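Local coordinates for amidohydrolase (Thermotoga maritima, PDB 3OOQ), which is probably a metal-dependent hydrolase of the amidohydrolase family, perhaps acting as an allantoinase, at residues F[20-28]-F[36-45]. Numbering follows the deposited sequence.
Sequences RPFKGDVLV and VGENIEDPDA
With CG of D25 anti to its own carbonyl carbon (chi1 -48°), the carboxylate leans over the turn after G37, and OD2 takes the backbone N of I40 at 2.9 Å on its anti lone pair, a bent bond (137° at the hydrogen). I40, its CG1 likewise anti to the carbonyl carbon, folds back over the strand, bringing CD1 to 3.6 Å from D25 O. The backbones of D25 and G37 form an antiparallel hydrogen-bonded pair: D25 N gives to G37 O at 2.7 Å, and G37 N returns an almost straight bond to D25 O. The F22 ring meets V36 edge-on, F22 CZ lying 3.5 Å from V36 CG1, while its CE2 lies against the G37 backbone. Farther along, L27 CD1 lies 4.0 Å from A45 CB; there D42 OD1 accepts from D44 N, an Asx turn, and also from A45 N, completing an Asx motif, the two donors coming from opposite faces of the carboxylate plane. D25 OD2 also forms a salt bridge with K10 and OD1 accepts from N11 N, linking the turn through D25 to the end of strand 7-10. Shortened to an alanine, D25 would probably leave I40 N without its acceptor and K10 without this counter-charge, and the turn freer to shift. The pairing closes the open end of the 24-29/32-37 beta hairpin, at the edge of the small beta domain that accompanies the TIM-type barrel in many amidohydrolases.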
ATOM      1  N   ARG F  20      44.073  46.643  -2.553  1.00 25.64           N
ATOM      2  CA  ARG F  20      43.888  46.903  -3.978  1.00 27.05           C
ATOM      3  C   ARG F  20      44.880  46.166  -4.873  1.00 26.41           C
ATOM      4  O   ARG F  20      46.027  45.959  -4.480  1.00 26.25           O
ATOM      5  CB  ARG F  20      43.903  48.411  -4.255  1.00 29.59           C
ATOM      6  CG  ARG F  20      42.493  48.956  -4.407  1.00 59.85           C
ATOM      7  CD  ARG F  20      42.334  50.349  -3.849  1.00 34.24           C
ATOM      8  NE  ARG F  20      40.958  50.569  -3.373  1.00 60.82           N
ATOM      9  CZ  ARG F  20      40.048  51.343  -3.970  1.00 36.81           C
ATOM     10  NH1 ARG F  20      38.832  51.458  -3.445  1.00 60.74           N
ATOM     11  NH2 ARG F  20      40.351  52.008  -5.084  1.00 61.16           N
ATOM     12  N   PRO F  21      44.437  45.782  -6.087  1.00 25.63           N
ATOM     13  CA  PRO F  21      45.318  45.071  -7.008  1.00 26.11           C
ATOM     14  C   PRO F  21      46.517  45.912  -7.453  1.00 27.58           C
ATOM     15  O   PRO F  21      46.486  47.142  -7.360  1.00 28.72           O
ATOM     16  CB  PRO F  21      44.405  44.738  -8.206  1.00 25.73           C
ATOM     17  CG  PRO F  21      43.247  45.690  -8.100  1.00 26.01           C
ATOM     18  CD  PRO F  21      43.092  46.019  -6.655  1.00 25.35           C
ATOM     19  N   PHE F  22      47.566  45.253  -7.920  1.00 27.75           N
ATOM     20  CA  PHE F  22      48.775  45.938  -8.376  1.00 28.91           C
ATOM     21  C   PHE F  22      49.486  44.973  -9.295  1.00 30.30           C
ATOM     22  O   PHE F  22      49.261  43.759  -9.211  1.00 30.54           O
ATOM     23  CB  PHE F  22      49.699  46.277  -7.197  1.00 28.40           C
ATOM     24  CG  PHE F  22      50.135  45.070  -6.409  1.00 29.35           C
ATOM     25  CD1 PHE F  22      49.291  44.502  -5.460  1.00 27.52           C
ATOM     26  CD2 PHE F  22      51.372  44.484  -6.645  1.00 28.33           C
ATOM     27  CE1 PHE F  22      49.681  43.366  -4.751  1.00 29.09           C
ATOM     28  CE2 PHE F  22      51.783  43.357  -5.942  1.00 28.97           C
ATOM     29  CZ  PHE F  22      50.947  42.796  -4.989  1.00 27.90           C
ATOM     30  N   LYS F  23      50.335  45.513 -10.163  1.00 30.84           N
ATOM     31  CA  LYS F  23      51.237  44.716 -10.965  1.00 31.69           C
ATOM     32  C   LYS F  23      52.432  44.341 -10.097  1.00 30.49           C
ATOM     33  O   LYS F  23      53.065  45.207  -9.491  1.00 31.20           O
ATOM     34  CB  LYS F  23      51.675  45.514 -12.200  1.00 34.15           C
ATOM     35  CG  LYS F  23      51.967  44.656 -13.428  1.00 47.91           C
ATOM     36  CD  LYS F  23      51.705  45.409 -14.746  1.00 37.14           C
ATOM     37  CE  LYS F  23      50.214  45.456 -15.123  1.00 47.92           C
ATOM     38  NZ  LYS F  23      49.995  46.045 -16.491  1.00 38.33           N
ATOM     39  N   GLY F  24      52.733  43.050 -10.000  1.00 28.67           N
ATOM     40  CA  GLY F  24      53.789  42.627  -9.093  1.00 27.55           C
ATOM     41  C   GLY F  24      53.930  41.138  -8.923  1.00 27.22           C
ATOM     42  O   GLY F  24      53.449  40.354  -9.743  1.00 26.65           O
ATOM     43  N   ASP F  25      54.573  40.753  -7.828  1.00 27.55           N
ATOM     44  CA  ASP F  25      55.080  39.400  -7.652  1.00 28.02           C
ATOM     45  C   ASP F  25      54.557  38.759  -6.375  1.00 28.00           C
ATOM     46  O   ASP F  25      54.166  39.449  -5.411  1.00 28.01           O
ATOM     47  CB  ASP F  25      56.616  39.396  -7.596  1.00 28.87           C
ATOM     48  CG  ASP F  25      57.264  40.196  -8.722  1.00 33.66           C
ATOM     49  OD1 ASP F  25      56.754  40.190  -9.860  1.00 29.68           O
ATOM     50  OD2 ASP F  25      58.309  40.834  -8.462  1.00 30.36           O
ATOM     51  N   VAL F  26      54.573  37.429  -6.371  1.00 27.27           N
ATOM     52  CA  VAL F  26      54.187  36.667  -5.203  1.00 26.83           C
ATOM     53  C   VAL F  26      55.191  35.528  -5.067  1.00 26.66           C
ATOM     54  O   VAL F  26      55.408  34.768  -6.006  1.00 26.21           O
ATOM     55  CB  VAL F  26      52.722  36.129  -5.334  1.00 26.53           C
ATOM     56  CG1 VAL F  26      52.368  35.184  -4.195  1.00 27.05           C
ATOM     57  CG2 VAL F  26      51.720  37.282  -5.423  1.00 27.11           C
ATOM     58  N   LEU F  27      55.795  35.424  -3.892  1.00 27.18           N
ATOM     59  CA  LEU F  27      56.760  34.364  -3.591  1.00 27.54           C
ATOM     60  C   LEU F  27      56.120  33.363  -2.652  1.00 27.74           C
ATOM     61  O   LEU F  27      55.536  33.739  -1.620  1.00 27.44           O
ATOM     62  CB  LEU F  27      58.031  34.936  -2.941  1.00 27.90           C
ATOM     63  CG  LEU F  27      59.102  33.962  -2.424  1.00 26.28           C
ATOM     64  CD1 LEU F  27      59.761  33.193  -3.556  1.00 28.82           C
ATOM     65  CD2 LEU F  27      60.176  34.696  -1.605  1.00 28.73           C
ATOM     66  N   VAL F  28      56.258  32.093  -3.014  1.00 27.72           N
ATOM     67  CA  VAL F  28      55.657  30.992  -2.298  1.00 28.17           C
ATOM     68  C   VAL F  28      56.776  30.092  -1.824  1.00 29.35           C
ATOM     69  O   VAL F  28      57.709  29.798  -2.592  1.00 29.53           O
ATOM     70  CB  VAL F  28      54.715  30.181  -3.246  1.00 28.08           C
ATOM     71  CG1 VAL F  28      54.302  28.836  -2.634  1.00 21.53           C
ATOM     72  CG2 VAL F  28      53.496  30.995  -3.618  1.00 21.02           C
ATOM     73  N   VAL F  36      54.634  39.282  -0.787  1.00 29.38           N
ATOM     74  CA  VAL F  36      53.725  39.873  -1.768  1.00 30.68           C
ATOM     75  C   VAL F  36      54.151  41.308  -2.050  1.00 32.62           C
ATOM     76  O   VAL F  36      54.303  42.116  -1.124  1.00 33.09           O
ATOM     77  CB  VAL F  36      52.271  39.900  -1.248  1.00 30.56           C
ATOM     78  CG1 VAL F  36      51.343  40.626  -2.232  1.00 31.98           C
ATOM     79  CG2 VAL F  36      51.765  38.486  -0.980  1.00 31.09           C
ATOM     80  N   GLY F  37      54.351  41.640  -3.320  1.00 33.99           N
ATOM     81  CA  GLY F  37      54.702  43.016  -3.652  1.00 35.46           C
ATOM     82  C   GLY F  37      55.312  43.268  -5.004  1.00 37.10           C
ATOM     83  O   GLY F  37      55.387  42.375  -5.851  1.00 36.42           O
ATOM     84  N   GLU F  38      55.773  44.507  -5.163  1.00 39.61           N
ATOM     85  CA  GLU F  38      56.247  45.097  -6.420  1.00 41.93           C
ATOM     86  C   GLU F  38      57.364  44.356  -7.166  1.00 43.03           C
ATOM     87  O   GLU F  38      57.202  44.004  -8.351  1.00 43.42           O
ATOM     88  CB  GLU F  38      56.728  46.521  -6.128  1.00 43.24           C
ATOM     89  CG  GLU F  38      56.483  47.523  -7.239  1.00 66.52           C
ATOM     90  CD  GLU F  38      55.132  48.202  -7.122  1.00 44.24           C
ATOM     91  OE1 GLU F  38      54.186  47.571  -6.596  1.00 66.08           O
ATOM     92  OE2 GLU F  38      55.021  49.366  -7.560  1.00 66.29           O
ATOM     93  N   ASN F  39      58.498  44.158  -6.493  1.00 43.24           N
ATOM     94  CA  ASN F  39      59.722  43.670  -7.152  1.00 43.96           C
ATOM     95  C   ASN F  39      60.482  42.639  -6.317  1.00 43.18           C
ATOM     96  O   ASN F  39      61.576  42.914  -5.817  1.00 42.92           O
ATOM     97  CB  ASN F  39      60.665  44.847  -7.503  1.00 45.54           C
ATOM     98  CG  ASN F  39      60.430  45.397  -8.903  1.00 59.35           C
ATOM     99  OD1 ASN F  39      60.006  46.543  -9.075  1.00 46.73           O
ATOM    100  ND2 ASN F  39      60.705  44.580  -9.911  1.00 46.66           N
ATOM    101  N   ILE F  40      59.905  41.451  -6.170  1.00 42.23           N
ATOM    102  CA  ILE F  40      60.550  40.398  -5.391  1.00 42.01           C
ATOM    103  C   ILE F  40      61.631  39.697  -6.216  1.00 42.51           C
ATOM    104  O   ILE F  40      61.427  39.415  -7.396  1.00 41.83           O
ATOM    105  CB  ILE F  40      59.522  39.365  -4.850  1.00 40.93           C
ATOM    106  CG1 ILE F  40      58.435  40.079  -4.030  1.00 38.00           C
ATOM    107  CG2 ILE F  40      60.222  38.305  -4.013  1.00 37.45           C
ATOM    108  CD1 ILE F  40      57.260  39.194  -3.627  1.00 39.69           C
ATOM    109  N   GLU F  41      62.781  39.447  -5.591  1.00 44.21           N
ATOM    110  CA  GLU F  41      63.854  38.624  -6.178  1.00 46.05           C
ATOM    111  C   GLU F  41      64.194  37.485  -5.231  1.00 46.77           C
ATOM    112  O   GLU F  41      64.253  37.681  -4.020  1.00 46.33           O
ATOM    113  CB  GLU F  41      65.113  39.463  -6.469  1.00 47.35           C
ATOM    114  CG  GLU F  41      65.504  39.566  -7.955  1.00 67.92           C
ATOM    115  CD  GLU F  41      64.505  40.357  -8.798  1.00 48.75           C
ATOM    116  OE1 GLU F  41      64.037  41.423  -8.330  1.00 67.91           O
ATOM    117  OE2 GLU F  41      64.192  39.917  -9.930  1.00 67.80           O
ATOM    118  N   ASP F  42      64.391  36.292  -5.779  1.00 48.40           N
ATOM    119  CA  ASP F  42      64.840  35.143  -4.990  1.00 50.23           C
ATOM    120  C   ASP F  42      65.643  34.201  -5.874  1.00 51.48           C
ATOM    121  O   ASP F  42      65.112  33.646  -6.844  1.00 51.45           O
ATOM    122  CB  ASP F  42      63.676  34.411  -4.302  1.00 50.60           C
ATOM    123  CG  ASP F  42      64.145  33.450  -3.201  1.00 60.73           C
ATOM    124  OD1 ASP F  42      64.725  32.385  -3.518  1.00 51.49           O
ATOM    125  OD2 ASP F  42      63.920  33.758  -2.010  1.00 51.07           O
ATOM    126  N   PRO F  43      66.932  34.018  -5.529  1.00 52.81           N
ATOM    127  CA  PRO F  43      67.912  33.361  -6.403  1.00 53.71           C
ATOM    128  C   PRO F  43      67.640  31.874  -6.609  1.00 53.90           C
ATOM    129  O   PRO F  43      68.001  31.313  -7.646  1.00 54.44           O
ATOM    130  CB  PRO F  43      69.238  33.562  -5.652  1.00 54.00           C
ATOM    131  CG  PRO F  43      68.842  33.692  -4.206  1.00 60.10           C
ATOM    132  CD  PRO F  43      67.512  34.393  -4.221  1.00 53.08           C
ATOM    133  N   ASP F  44      66.999  31.257  -5.624  1.00 53.55           N
ATOM    134  CA  ASP F  44      66.759  29.817  -5.626  1.00 53.42           C
ATOM    135  C   ASP F  44      65.393  29.456  -6.220  1.00 51.88           C
ATOM    136  O   ASP F  44      65.223  28.374  -6.798  1.00 51.91           O
ATOM    137  CB  ASP F  44      66.886  29.277  -4.192  1.00 54.06           C
ATOM    138  CG  ASP F  44      68.180  29.722  -3.512  1.00 66.61           C
ATOM    139  OD1 ASP F  44      69.247  29.662  -4.170  1.00 55.15           O
ATOM    140  OD2 ASP F  44      68.127  30.132  -2.325  1.00 54.63           O
ATOM    141  N   ALA F  45      64.433  30.372  -6.076  1.00 49.97           N
ATOM    142  CA  ALA F  45      63.054  30.167  -6.528  1.00 47.95           C
ATOM    143  C   ALA F  45      62.928  29.900  -8.028  1.00 46.11           C
ATOM    144  O   ALA F  45      63.549  30.590  -8.838  1.00 46.18           O
ATOM    145  CB  ALA F  45      62.193  31.371  -6.144  1.00 47.67           C
TER
HETATM  146  O   HOH W   1      57.270  42.126 -11.295  1.00 37.65           O